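Local coordinates for protein D-aminoacyl-tRNA deacylase (Archaeoglobus fulgidus, PDB 1YQE) that probably hydrolyses D-aminoacyl-tRNAs to free tRNA and D-amino acids, with zinc as cofactor, and so counteracts the toxicity of mischarged tRNA, at residues M5-C10 / E72-A77; H60-L65 / E147-S152; A100-K105 / T141-S146; L109-P114 / V235-A240. All coordinates share one frame; numbering follows the deposited sequence.

Contact 1: residues M5-C10 / E72-A77; sequences MKLVVC and EEILFA
Lys6 meets Glu72 and Glu73 near the start of two parallel strands, and Val9 packs on Ile74 and Phe76 further along. The backbones bond in turn: Leu7 N donates to Glu73 O, Leu75 N to Leu7 O, Val9 N to Leu75 O and Ala77 N to Val9 O. Lys6 is extended as far as CE and bends at its last torsion (chi4 68°), which carries NZ to 3.1 Å from Glu72 OE2 in a salt bridge; NZ also bonds Ile181 O. Its CE rests 3.4 Å from Glu73 OE1, an oxygen that bonds Thr116. An alanine in place of Lys6 would probably leave the Glu72 carboxylate without its charged mate and open a gap beside the Glu73 carboxylate. On the other face of the sheet, Val9 CG2 presses tightly on Ile74 CG2 at 3.5 Å, while Val9 CB lies 3.8 Å from Phe76 CD2. Ile74 CG2 also sits over the centre of the Phe76 ring, 3.6 Å above its plane. The pair lies inside the mixed sheet: strand 47-51 bonds the far edge of 6-11, strand 152-159 flanks 73-81, and helix 15-24 touches Val8, Cys10 and Ala77.

Contact 2: residues H60-L65 / E147-S152; sequences HIDEKL and EISKPS
His60, Ile61 and Asp62 join the start of a short helix to the loop that leads from strand 135-138 towards strand 152-159, a helix-to-loop contact beside the large mixed sheet. His60 is the N-cap residue of helix 61-65, and its backbone N donates to Glu147 O at 2.8 Å, so the loop is held just where the helix begins. The two side chains lie side by side, pointing the same way. Glu147 CB sits over one face of the imidazole in a CH-pi contact, 3.7 Å from the centroid of the His60 ring, while the Glu147 carboxylate goes on to bond Ser108 OG.

Asp62 does most of the polar work. Its CG stands between the backbone N and the carbonyl carbon (chi1 53°), and the buried OD1 accepts from two successive amides of the loop. Ser149 N comes in 2.8 Å from Asp62 OD1, above the carboxylate plane; Lys150 N, on the anti side and from the same face, is 3.2 Å from Asp62 OD1. Two N-H groups on one oxygen would be expected to favour the charged form of the acid. Lys150 NZ bonds Phe71 O, and the lysine makes a cation-pi contact with the Phe71 ring. The apolar part is small: Ile148 CD1 touches Ile61 CG2 at 3.8 Å. The second oxygen of the acid is served by a water, which donates to Asp62 OD2 at 3.0 Å and more weakly to Glu147 O.

Contact 3: residues A100-K105 / T141-S146; sequences ADFGGK and THHGPS. With POP (pyrophosphate 2-), chain B.
Phe102 O accepts a nearly straight bond (171°) from Gly144 N, which stands above the carbonyl plane. The two loops come so close here that Gly103 CA and Gly144 CA are 3.9 Å apart. Glycines make this possible: a CB on Gly144 would run into the backbone of Gly103 and Gly104, and one on Gly104 into Ser146 OG. That hydroxyl accepts from Lys105 N at 2.9 Å. Next to the Phe102-Gly144 bond, the Phe102 and His143 side chains lie side by side. Phe102 CB sits over the centre of the imidazole, 3.5 Å above its plane, and the phenyl edge is turned towards that face in an offset edge-to-face pair with planes at 64°. His142 ND1 covers the opposite face of the His143 ring, which is therefore layered between two residues. An alanine in place of His143 would probably leave the Phe102 ring without its aromatic partner and open a gap beside the pyrophosphate. The ring meets that ligand in its own plane, with His143 CE1 and ND1 both 3.4 Å from pyrophosphate O4. Arg54, Arg79 and Ser81 supply hydrogen bonds to the pyrophosphate; the edge contact of His143 adds to them, consistent with a site that can receive a phosphate group.

Contact 4: residues L109-P114 / V235-A240; sequences LAKPSP and VKLSEA
Lys111 reaches across to the end of helix 228-238, where Leu237 and Glu239 receive it. Its CB lies against the carbonyl of Ser149, 3.3 Å from Ser149 O. CG stands anti to the backbone N, and the chain bends there (chi2 73°), turning CD towards the helix. CD touches both Leu237 CD1 and the Leu237 carbonyl, 3.3 Å from Leu237 O. CE runs on past the same oxygen towards the acid, 3.6 Å from Glu239 OE1. NZ ends with two partners: it donates to Leu237 O at 2.9 Å, and forms a salt bridge with Glu239 OE1, also at 2.9 Å, using the anti lone pair of that oxygen. A water links NZ, weakly, to Lys236 O.

Glu239 is the positive-phi C-prime residue of a Schellman motif, in which Ala240 N bonds Val235 O and Glu239 N turns back, weakly, to Lys236 O. A positive charge at this C-terminal end is likely to suit the carbonyls gathered there. Beside the lysine, Leu237 CD2 packs against Leu109 CB and reaches 3.4 Å from Ala110 O, while Pro112 CG is pressed tightly on Ser238 CA at 3.5 Å. The segment 109-114 leads into helix 114-125, and Ala110 O bonds His216 of strand 212-218. Pro114 touches strand 189-194, so the contact brings this loop up to the parallel four-stranded sheet and to helix 228-238, which packs on strands 189-194 and 212-218 through Ser238.

How the contacts relate
From the N terminus, contact 1 closes the first loop, pairing strand 6-11 with 73-81 around helix 15-24 and three further strands. Contact 2 opens inside that loop at helix 61-65 and closes far beyond it, so the two cross; they touch through Ile74 N and Pro151 O. Contact 3 opens and closes within the span of contact 2, joining two loops beside the pyrophosphate. Contact 4 starts between the segments of contact 3 and ends at residue 240, crossing contacts 2 and 3 and tying the region of the mixed sheet to that of the parallel one. Lys111 meets contact 2 at Ile148 and Ser152, and Ser113 reaches Glu73 of contact 1.

Contact 1: residues M5-C10 / E72-A77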
loop_
_atom_site.group_PDB
_atom_site.type_symbol
_atom_site.label_atom_id
_atom_site.label_comp_id
_atom_site.label_asym_id
_atom_site.label_seq_id
_atom_site.Cartn_x
_atom_site.Cartn_y
_atom_site.Cartn_z
ATOM N N MET A 5 13.114 10.241 -7.910
ATOM C CA MET A 5 12.613 10.660 -6.613
ATOM C C MET A 5 11.235 10.104 -6.296
ATOM O O MET A 5 10.453 9.787 -7.194
ATOM C CB MET A 5 12.593 12.182 -6.532
ATOM C CG MET A 5 13.940 12.803 -6.819
ATOM S SD MET A 5 13.941 14.554 -6.511
ATOM C CE MET A 5 14.587 14.586 -4.849
ATOM N N LYS A 6 10.951 9.990 -5.004
ATOM C CA LYS A 6 9.677 9.471 -4.537
ATOM C C LYS A 6 8.744 10.619 -4.176
ATOM O O LYS A 6 9.183 11.669 -3.709
ATOM C CB LYS A 6 9.914 8.542 -3.343
ATOM C CG LYS A 6 10.831 7.375 -3.708
ATOM C CD LYS A 6 11.032 6.404 -2.564
ATOM C CE LYS A 6 11.836 5.195 -3.017
ATOM N NZ LYS A 6 13.242 5.549 -3.352
ATOM N N LEU A 7 7.449 10.412 -4.402
ATOM C CA LEU A 7 6.452 11.439 -4.140
ATOM C C LEU A 7 5.401 11.027 -3.121
ATOM O O LEU A 7 4.743 9.995 -3.275
ATOM C CB LEU A 7 5.748 11.809 -5.452
ATOM C CG LEU A 7 4.537 12.746 -5.399
ATOM C CD1 LEU A 7 4.941 14.104 -4.857
ATOM C CD2 LEU A 7 3.960 12.891 -6.808
ATOM N N VAL A 8 5.251 11.839 -2.083
ATOM C CA VAL A 8 4.248 11.595 -1.049
ATOM C C VAL A 8 3.053 12.468 -1.421
ATOM O O VAL A 8 3.206 13.660 -1.670
ATOM C CB VAL A 8 4.773 11.989 0.346
ATOM C CG1 VAL A 8 3.673 11.802 1.396
ATOM C CG2 VAL A 8 5.980 11.138 0.695
ATOM N N VAL A 9 1.870 11.867 -1.476
ATOM C CA VAL A 9 0.657 12.586 -1.847
ATOM C C VAL A 9 -0.369 12.569 -0.725
ATOM O O VAL A 9 -0.646 11.517 -0.151
ATOM C CB VAL A 9 0.002 11.949 -3.094
ATOM C CG1 VAL A 9 -1.342 12.610 -3.378
ATOM C CG2 VAL A 9 0.929 12.071 -4.292
ATOM N N CYS A 10 -0.938 13.734 -0.425
ATOM C CA CYS A 10 -1.955 13.846 0.617
ATOM C C CYS A 10 -3.107 14.745 0.174
ATOM O O CYS A 10 -3.002 15.472 -0.817
ATOM C CB CYS A 10 -1.348 14.391 1.915
ATOM S SG CYS A 10 -0.668 16.061 1.812
ATOM N N GLU A 72 9.341 8.308 -9.361
ATOM C CA GLU A 72 9.263 6.880 -9.659
ATOM C C GLU A 72 8.135 6.147 -8.950
ATOM O O GLU A 72 7.779 5.035 -9.338
ATOM C CB GLU A 72 10.594 6.201 -9.325
ATOM C CG GLU A 72 11.107 6.507 -7.932
ATOM C CD GLU A 72 12.429 5.825 -7.629
ATOM O OE1 GLU A 72 13.155 5.464 -8.581
ATOM O OE2 GLU A 72 12.747 5.662 -6.432
ATOM N N GLU A 73 7.580 6.755 -7.909
ATOM C CA GLU A 73 6.488 6.122 -7.187
ATOM C C GLU A 73 5.770 7.111 -6.288
ATOM O O GLU A 73 6.267 8.205 -6.019
ATOM C CB GLU A 73 7.004 4.954 -6.337
ATOM C CG GLU A 73 7.660 5.370 -5.025
ATOM C CD GLU A 73 7.980 4.182 -4.133
ATOM O OE1 GLU A 73 9.109 3.654 -4.211
ATOM O OE2 GLU A 73 7.092 3.767 -3.363
ATOM N N ILE A 74 4.597 6.704 -5.818
ATOM C CA ILE A 74 3.788 7.525 -4.936
ATOM C C ILE A 74 3.483 6.820 -3.624
ATOM O O ILE A 74 3.153 5.637 -3.602
ATOM C CB ILE A 74 2.426 7.884 -5.580
ATOM C CG1 ILE A 74 2.640 8.723 -6.840
ATOM C CG2 ILE A 74 1.557 8.646 -4.582
ATOM C CD1 ILE A 74 1.346 8.996 -7.613
ATOM N N LEU A 75 3.616 7.558 -2.530
ATOM C CA LEU A 75 3.264 7.053 -1.216
ATOM C C LEU A 75 2.089 7.936 -0.793
ATOM O O LEU A 75 2.276 9.102 -0.431
ATOM C CB LEU A 75 4.419 7.204 -0.219
ATOM C CG LEU A 75 5.631 6.286 -0.403
ATOM C CD1 LEU A 75 6.640 6.931 -1.344
ATOM C CD2 LEU A 75 6.283 6.037 0.943
ATOM N N PHE A 76 0.875 7.400 -0.887
ATOM C CA PHE A 76 -0.309 8.154 -0.489
ATOM C C PHE A 76 -0.390 8.145 1.025
ATOM O O PHE A 76 -0.347 7.081 1.640
ATOM C CB PHE A 76 -1.587 7.517 -1.044
ATOM C CG PHE A 76 -1.726 7.619 -2.532
ATOM C CD1 PHE A 76 -1.502 6.514 -3.340
ATOM C CD2 PHE A 76 -2.107 8.823 -3.127
ATOM C CE1 PHE A 76 -1.657 6.598 -4.725
ATOM C CE2 PHE A 76 -2.263 8.916 -4.509
ATOM C CZ PHE A 76 -2.039 7.801 -5.309
ATOM N N ALA A 77 -0.505 9.330 1.620
ATOM C CA ALA A 77 -0.604 9.468 3.067
ATOM C C ALA A 77 -2.052 9.842 3.341
ATOM O O ALA A 77 -2.526 10.876 2.880
ATOM C CB ALA A 77 0.332 10.566 3.557
#

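Contact 2: residues H60-L65 / E147-S152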
loop_
_atom_site.group_PDB
_atom_site.type_symbol
_atom_site.label_atom_id
_atom_site.label_comp_id
_atom_site.label_asym_id
_atom_site.label_seq_id
_atom_site.Cartn_x
_atom_site.Cartn_y
_atom_site.Cartn_z
ATOM N N HIS A 60 -5.947 8.580 -12.138
ATOM C CA HIS A 60 -5.053 9.308 -13.045
ATOM C C HIS A 60 -4.314 10.489 -12.426
ATOM O O HIS A 60 -3.729 11.302 -13.146
ATOM C CB HIS A 60 -5.835 9.795 -14.273
ATOM C CG HIS A 60 -6.423 8.687 -15.089
ATOM N ND1 HIS A 60 -5.648 7.756 -15.744
ATOM C CD2 HIS A 60 -7.709 8.340 -15.326
ATOM C CE1 HIS A 60 -6.431 6.882 -16.349
ATOM N NE2 HIS A 60 -7.687 7.212 -16.110
ATOM N N ILE A 61 -4.313 10.591 -11.102
ATOM C CA ILE A 61 -3.630 11.712 -10.472
ATOM C C ILE A 61 -2.119 11.660 -10.699
ATOM O O ILE A 61 -1.446 12.692 -10.656
ATOM C CB ILE A 61 -3.927 11.779 -8.961
ATOM C CG1 ILE A 61 -3.500 13.148 -8.422
ATOM C CG2 ILE A 61 -3.212 10.650 -8.227
ATOM C CD1 ILE A 61 -3.865 13.380 -6.980
ATOM N N ASP A 62 -1.582 10.467 -10.947
ATOM C CA ASP A 62 -0.150 10.342 -11.194
ATOM C C ASP A 62 0.210 11.014 -12.517
ATOM O O ASP A 62 1.257 11.659 -12.626
ATOM C CB ASP A 62 0.293 8.872 -11.218
ATOM C CG ASP A 62 -0.527 8.020 -12.172
ATOM O OD1 ASP A 62 -0.008 6.979 -12.633
ATOM O OD2 ASP A 62 -1.693 8.380 -12.452
ATOM N N GLU A 63 -0.662 10.865 -13.516
ATOM C CA GLU A 63 -0.438 11.474 -14.825
ATOM C C GLU A 63 -0.494 12.990 -14.706
ATOM O O GLU A 63 0.290 13.700 -15.337
ATOM C CB GLU A 63 -1.502 11.021 -15.832
ATOM C CG GLU A 63 -1.622 9.519 -16.016
ATOM C CD GLU A 63 -2.659 9.145 -17.063
ATOM O OE1 GLU A 63 -3.763 9.734 -17.056
ATOM O OE2 GLU A 63 -2.371 8.253 -17.892
ATOM N N LYS A 64 -1.435 13.480 -13.901
ATOM C CA LYS A 64 -1.606 14.913 -13.689
ATOM C C LYS A 64 -0.385 15.537 -13.016
ATOM O O LYS A 64 0.099 16.593 -13.432
ATOM C CB LYS A 64 -2.845 15.167 -12.827
ATOM C CG LYS A 64 -4.135 14.663 -13.450
ATOM C CD LYS A 64 -5.318 14.856 -12.524
ATOM C CE LYS A 64 -6.597 14.357 -13.179
ATOM N NZ LYS A 64 -7.785 14.563 -12.308
ATOM N N LEU A 65 0.108 14.882 -11.974
ATOM C CA LEU A 65 1.267 15.384 -11.247
ATOM C C LEU A 65 2.559 15.272 -12.053
ATOM O O LEU A 65 3.459 16.104 -11.909
ATOM C CB LEU A 65 1.415 14.634 -9.919
ATOM C CG LEU A 65 0.395 14.985 -8.834
ATOM C CD1 LEU A 65 0.332 13.879 -7.782
ATOM C CD2 LEU A 65 0.772 16.312 -8.199
ATOM N N GLU A 147 -6.946 3.682 -11.237
ATOM C CA GLU A 147 -6.198 4.115 -12.406
ATOM C C GLU A 147 -4.897 4.842 -12.078
ATOM O O GLU A 147 -4.767 6.038 -12.312
ATOM C CB GLU A 147 -7.089 4.993 -13.285
ATOM C CG GLU A 147 -8.482 4.403 -13.513
ATOM C CD GLU A 147 -8.455 2.966 -14.010
ATOM O OE1 GLU A 147 -7.943 2.722 -15.121
ATOM O OE2 GLU A 147 -8.948 2.074 -13.292
ATOM N N ILE A 148 -3.941 4.100 -11.529
ATOM C CA ILE A 148 -2.631 4.642 -11.178
ATOM C C ILE A 148 -1.602 3.709 -11.809
ATOM O O ILE A 148 -1.592 2.513 -11.523
ATOM C CB ILE A 148 -2.413 4.670 -9.647
ATOM C CG1 ILE A 148 -3.502 5.515 -8.972
ATOM C CG2 ILE A 148 -1.025 5.230 -9.333
ATOM C CD1 ILE A 148 -3.497 7.000 -9.353
ATOM N N SER A 149 -0.756 4.256 -12.679
ATOM C CA SER A 149 0.263 3.470 -13.372
ATOM C C SER A 149 1.603 3.480 -12.657
ATOM O O SER A 149 2.397 2.549 -12.795
ATOM C CB SER A 149 0.461 3.994 -14.798
ATOM O OG SER A 149 -0.684 3.740 -15.581
ATOM N N LYS A 150 1.874 4.548 -11.924
ATOM C CA LYS A 150 3.125 4.634 -11.181
ATOM C C LYS A 150 2.995 3.718 -9.973
ATOM O O LYS A 150 1.903 3.561 -9.431
ATOM C CB LYS A 150 3.367 6.071 -10.705
ATOM C CG LYS A 150 3.960 7.000 -11.755
ATOM C CD LYS A 150 5.436 6.717 -11.971
ATOM C CE LYS A 150 5.990 7.523 -13.145
ATOM N NZ LYS A 150 5.779 8.978 -12.959
ATOM N N PRO A 151 4.100 3.082 -9.546
ATOM C CA PRO A 151 4.002 2.203 -8.376
ATOM C C PRO A 151 3.455 3.016 -7.198
ATOM O O PRO A 151 3.820 4.175 -7.017
ATOM C CB PRO A 151 5.448 1.764 -8.159
ATOM C CG PRO A 151 5.987 1.716 -9.574
ATOM C CD PRO A 151 5.433 2.994 -10.173
ATOM N N SER A 152 2.577 2.427 -6.398
ATOM C CA SER A 152 2.032 3.173 -5.274
ATOM C C SER A 152 1.457 2.303 -4.171
ATOM O O SER A 152 1.353 1.087 -4.304
ATOM C CB SER A 152 0.955 4.147 -5.761
ATOM O OG SER A 152 -0.212 3.457 -6.174
HETATM O O HOH W 1 -2.660 6.861 -14.798
#

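Contact 3: residues A100-K105 / T141-S146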
loop_
_atom_site.group_PDB
_atom_site.type_symbol
_atom_site.label_atom_id
_atom_site.label_comp_id
_atom_site.label_asym_id
_atom_site.label_seq_id
_atom_site.Cartn_x
_atom_site.Cartn_y
_atom_site.Cartn_z
ATOM N N ALA A 100 -16.954 -1.400 -7.356
ATOM C CA ALA A 100 -16.213 -0.153 -7.195
ATOM C C ALA A 100 -17.091 0.879 -6.490
ATOM O O ALA A 100 -17.428 1.917 -7.057
ATOM C CB ALA A 100 -15.766 0.371 -8.554
ATOM N N ASP A 101 -17.457 0.588 -5.245
ATOM C CA ASP A 101 -18.309 1.481 -4.466
ATOM C C ASP A 101 -17.594 2.685 -3.881
ATOM O O ASP A 101 -18.236 3.658 -3.494
ATOM C CB ASP A 101 -18.990 0.722 -3.321
ATOM C CG ASP A 101 -20.138 -0.142 -3.792
ATOM O OD1 ASP A 101 -20.576 0.034 -4.950
ATOM O OD2 ASP A 101 -20.609 -0.986 -2.999
ATOM N N PHE A 102 -16.270 2.628 -3.805
ATOM C CA PHE A 102 -15.547 3.751 -3.234
ATOM C C PHE A 102 -14.336 4.200 -4.033
ATOM O O PHE A 102 -13.208 4.238 -3.531
ATOM C CB PHE A 102 -15.181 3.426 -1.783
ATOM C CG PHE A 102 -16.388 3.190 -0.918
ATOM C CD1 PHE A 102 -17.307 4.213 -0.699
ATOM C CD2 PHE A 102 -16.654 1.930 -0.396
ATOM C CE1 PHE A 102 -18.485 3.982 0.024
ATOM C CE2 PHE A 102 -17.827 1.688 0.328
ATOM C CZ PHE A 102 -18.743 2.717 0.535
ATOM N N GLY A 103 -14.598 4.549 -5.289
ATOM C CA GLY A 103 -13.551 5.027 -6.171
ATOM C C GLY A 103 -13.048 4.029 -7.191
ATOM O O GLY A 103 -13.145 2.817 -6.997
ATOM N N GLY A 104 -12.508 4.551 -8.288
ATOM C CA GLY A 104 -11.964 3.704 -9.326
ATOM C C GLY A 104 -12.971 2.988 -10.206
ATOM O O GLY A 104 -14.167 3.297 -10.199
ATOM N N LYS A 105 -12.466 2.016 -10.959
ATOM C CA LYS A 105 -13.277 1.226 -11.879
ATOM C C LYS A 105 -13.269 -0.251 -11.497
ATOM O O LYS A 105 -12.327 -0.739 -10.866
ATOM C CB LYS A 105 -12.731 1.378 -13.301
ATOM C CG LYS A 105 -12.651 2.817 -13.781
ATOM C CD LYS A 105 -12.004 2.898 -15.155
ATOM C CE LYS A 105 -12.160 4.281 -15.766
ATOM N NZ LYS A 105 -11.602 5.364 -14.900
ATOM N N THR A 141 -6.325 -5.459 -0.834
ATOM C CA THR A 141 -6.514 -4.494 -1.906
ATOM C C THR A 141 -7.994 -4.137 -1.959
ATOM O O THR A 141 -8.845 -5.021 -1.973
ATOM C CB THR A 141 -6.102 -5.087 -3.262
ATOM O OG1 THR A 141 -4.688 -5.316 -3.263
ATOM C CG2 THR A 141 -6.465 -4.151 -4.398
ATOM N N HIS A 142 -8.295 -2.846 -1.961
ATOM C CA HIS A 142 -9.674 -2.379 -2.023
ATOM C C HIS A 142 -9.742 -0.869 -2.207
ATOM O O HIS A 142 -8.783 -0.151 -1.919
ATOM C CB HIS A 142 -10.430 -2.755 -0.751
ATOM C CG HIS A 142 -9.955 -2.029 0.467
ATOM N ND1 HIS A 142 -10.790 -1.259 1.246
ATOM C CD2 HIS A 142 -8.727 -1.942 1.030
ATOM C CE1 HIS A 142 -10.094 -0.725 2.236
ATOM N NE2 HIS A 142 -8.840 -1.124 2.127
ATOM N N HIS A 143 -10.896 -0.407 -2.687
ATOM C CA HIS A 143 -11.168 1.003 -2.928
ATOM C C HIS A 143 -10.294 1.648 -3.992
ATOM O O HIS A 143 -9.258 1.108 -4.379
ATOM C CB HIS A 143 -11.056 1.789 -1.615
ATOM C CG HIS A 143 -12.164 1.502 -0.647
ATOM N ND1 HIS A 143 -12.272 2.135 0.573
ATOM C CD2 HIS A 143 -13.218 0.653 -0.723
ATOM C CE1 HIS A 143 -13.344 1.690 1.205
ATOM N NE2 HIS A 143 -13.936 0.791 0.441
ATOM N N GLY A 144 -10.734 2.808 -4.470
ATOM C CA GLY A 144 -9.977 3.528 -5.478
ATOM C C GLY A 144 -8.795 4.218 -4.816
ATOM O O GLY A 144 -8.645 4.147 -3.597
ATOM N N PRO A 145 -7.925 4.878 -5.586
ATOM C CA PRO A 145 -8.013 4.993 -7.045
ATOM C C PRO A 145 -7.441 3.744 -7.730
ATOM O O PRO A 145 -6.439 3.175 -7.286
ATOM C CB PRO A 145 -7.203 6.255 -7.325
ATOM C CG PRO A 145 -6.080 6.128 -6.297
ATOM C CD PRO A 145 -6.817 5.694 -5.050
ATOM N N SER A 146 -8.087 3.300 -8.800
ATOM C CA SER A 146 -7.609 2.121 -9.506
ATOM C C SER A 146 -6.736 2.486 -10.697
ATOM O O SER A 146 -5.881 1.703 -11.110
ATOM C CB SER A 146 -8.788 1.278 -9.989
ATOM O OG SER A 146 -9.587 2.021 -10.885
HETATM P P1 POP B . -11.897 7.042 3.359
HETATM O O1 POP B . -12.907 7.140 4.491
HETATM O O2 POP B . -11.274 8.427 3.145
HETATM O O3 POP B . -12.562 6.622 2.056
HETATM O O POP B . -10.636 6.031 3.745
HETATM P P2 POP B . -10.737 4.373 3.774
HETATM O O4 POP B . -12.126 3.856 3.514
HETATM O O5 POP B . -10.259 3.876 5.099
HETATM O O6 POP B . -9.673 3.926 2.652
#

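Contact 4: residues L109-P114 / V235-A240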
loop_
_atom_site.group_PDB
_atom_site.type_symbol
_atom_site.label_atom_id
_atom_site.label_comp_id
_atom_site.label_asym_id
_atom_site.label_seq_id
_atom_site.Cartn_x
_atom_site.Cartn_y
_atom_site.Cartn_z
ATOM N N LEU A 109 -6.802 -2.535 -11.200
ATOM C CA LEU A 109 -5.850 -2.488 -10.098
ATOM C C LEU A 109 -4.781 -1.419 -10.282
ATOM O O LEU A 109 -4.325 -1.176 -11.395
ATOM C CB LEU A 109 -5.165 -3.851 -9.961
ATOM C CG LEU A 109 -6.032 -5.093 -9.722
ATOM C CD1 LEU A 109 -5.187 -6.355 -9.882
ATOM C CD2 LEU A 109 -6.645 -5.017 -8.327
ATOM N N ALA A 110 -4.381 -0.784 -9.185
ATOM C CA ALA A 110 -3.332 0.223 -9.247
ATOM C C ALA A 110 -1.994 -0.505 -9.185
ATOM O O ALA A 110 -1.898 -1.606 -8.644
ATOM C CB ALA A 110 -3.461 1.195 -8.078
ATOM N N LYS A 111 -0.962 0.101 -9.758
ATOM C CA LYS A 111 0.368 -0.488 -9.744
ATOM C C LYS A 111 0.913 -0.440 -8.310
ATOM O O LYS A 111 1.022 0.630 -7.725
ATOM C CB LYS A 111 1.287 0.306 -10.682
ATOM C CG LYS A 111 2.756 -0.123 -10.708
ATOM C CD LYS A 111 2.964 -1.429 -11.441
ATOM C CE LYS A 111 4.444 -1.647 -11.749
ATOM N NZ LYS A 111 4.691 -2.918 -12.479
ATOM N N PRO A 112 1.243 -1.601 -7.722
ATOM C CA PRO A 112 1.772 -1.596 -6.350
ATOM C C PRO A 112 3.250 -1.211 -6.281
ATOM O O PRO A 112 3.915 -1.082 -7.305
ATOM C CB PRO A 112 1.534 -3.031 -5.884
ATOM C CG PRO A 112 1.691 -3.818 -7.144
ATOM C CD PRO A 112 0.961 -2.974 -8.177
ATOM N N SER A 113 3.748 -1.018 -5.063
ATOM C CA SER A 113 5.155 -0.680 -4.840
ATOM C C SER A 113 5.589 -1.583 -3.684
ATOM O O SER A 113 5.832 -1.119 -2.568
ATOM C CB SER A 113 5.295 0.795 -4.451
ATOM O OG SER A 113 6.650 1.210 -4.493
ATOM N N PRO A 114 5.685 -2.896 -3.950
ATOM C CA PRO A 114 6.062 -3.950 -2.997
ATOM C C PRO A 114 7.313 -3.735 -2.159
ATOM O O PRO A 114 7.312 -4.014 -0.959
ATOM C CB PRO A 114 6.172 -5.194 -3.881
ATOM C CG PRO A 114 5.212 -4.906 -4.988
ATOM C CD PRO A 114 5.509 -3.467 -5.296
ATOM N N VAL A 235 -0.598 -10.407 -10.623
ATOM C CA VAL A 235 0.768 -10.906 -10.494
ATOM C C VAL A 235 1.743 -10.115 -11.366
ATOM O O VAL A 235 2.782 -9.660 -10.887
ATOM C CB VAL A 235 0.836 -12.411 -10.859
ATOM C CG1 VAL A 235 2.264 -12.828 -11.191
ATOM C CG2 VAL A 235 0.316 -13.238 -9.695
ATOM N N LYS A 236 1.404 -9.942 -12.639
ATOM C CA LYS A 236 2.278 -9.208 -13.547
ATOM C C LYS A 236 2.419 -7.753 -13.131
ATOM O O LYS A 236 3.506 -7.175 -13.209
ATOM C CB LYS A 236 1.752 -9.301 -14.983
ATOM C CG LYS A 236 1.790 -10.702 -15.554
ATOM C CD LYS A 236 1.184 -10.763 -16.953
ATOM C CE LYS A 236 2.018 -9.999 -17.970
ATOM N NZ LYS A 236 1.445 -10.117 -19.340
ATOM N N LEU A 237 1.321 -7.159 -12.677
ATOM C CA LEU A 237 1.327 -5.769 -12.238
ATOM C C LEU A 237 2.205 -5.614 -10.992
ATOM O O LEU A 237 2.943 -4.640 -10.851
ATOM C CB LEU A 237 -0.107 -5.322 -11.929
ATOM C CG LEU A 237 -0.375 -3.822 -11.809
ATOM C CD1 LEU A 237 -0.035 -3.139 -13.127
ATOM C CD2 LEU A 237 -1.841 -3.592 -11.452
ATOM N N SER A 238 2.121 -6.587 -10.093
ATOM C CA SER A 238 2.895 -6.572 -8.857
ATOM C C SER A 238 4.347 -6.984 -9.069
ATOM O O SER A 238 5.180 -6.785 -8.190
ATOM C CB SER A 238 2.265 -7.521 -7.831
ATOM O OG SER A 238 0.922 -7.163 -7.546
ATOM N N GLU A 239 4.642 -7.551 -10.235
ATOM C CA GLU A 239 5.984 -8.041 -10.555
ATOM C C GLU A 239 6.306 -9.166 -9.570
ATOM O O GLU A 239 7.453 -9.374 -9.168
ATOM C CB GLU A 239 7.017 -6.899 -10.478
ATOM C CG GLU A 239 6.707 -5.779 -11.482
ATOM C CD GLU A 239 7.788 -4.710 -11.594
ATOM O OE1 GLU A 239 7.470 -3.616 -12.110
ATOM O OE2 GLU A 239 8.947 -4.954 -11.190
ATOM N N ALA A 240 5.262 -9.907 -9.209
ATOM C CA ALA A 240 5.369 -11.015 -8.272
ATOM C C ALA A 240 5.891 -12.291 -8.907
ATOM O O ALA A 240 5.644 -12.563 -10.085
ATOM C CB ALA A 240 4.013 -11.289 -7.643
HETATM O O HOH W 2 3.935 -4.694 -14.899
#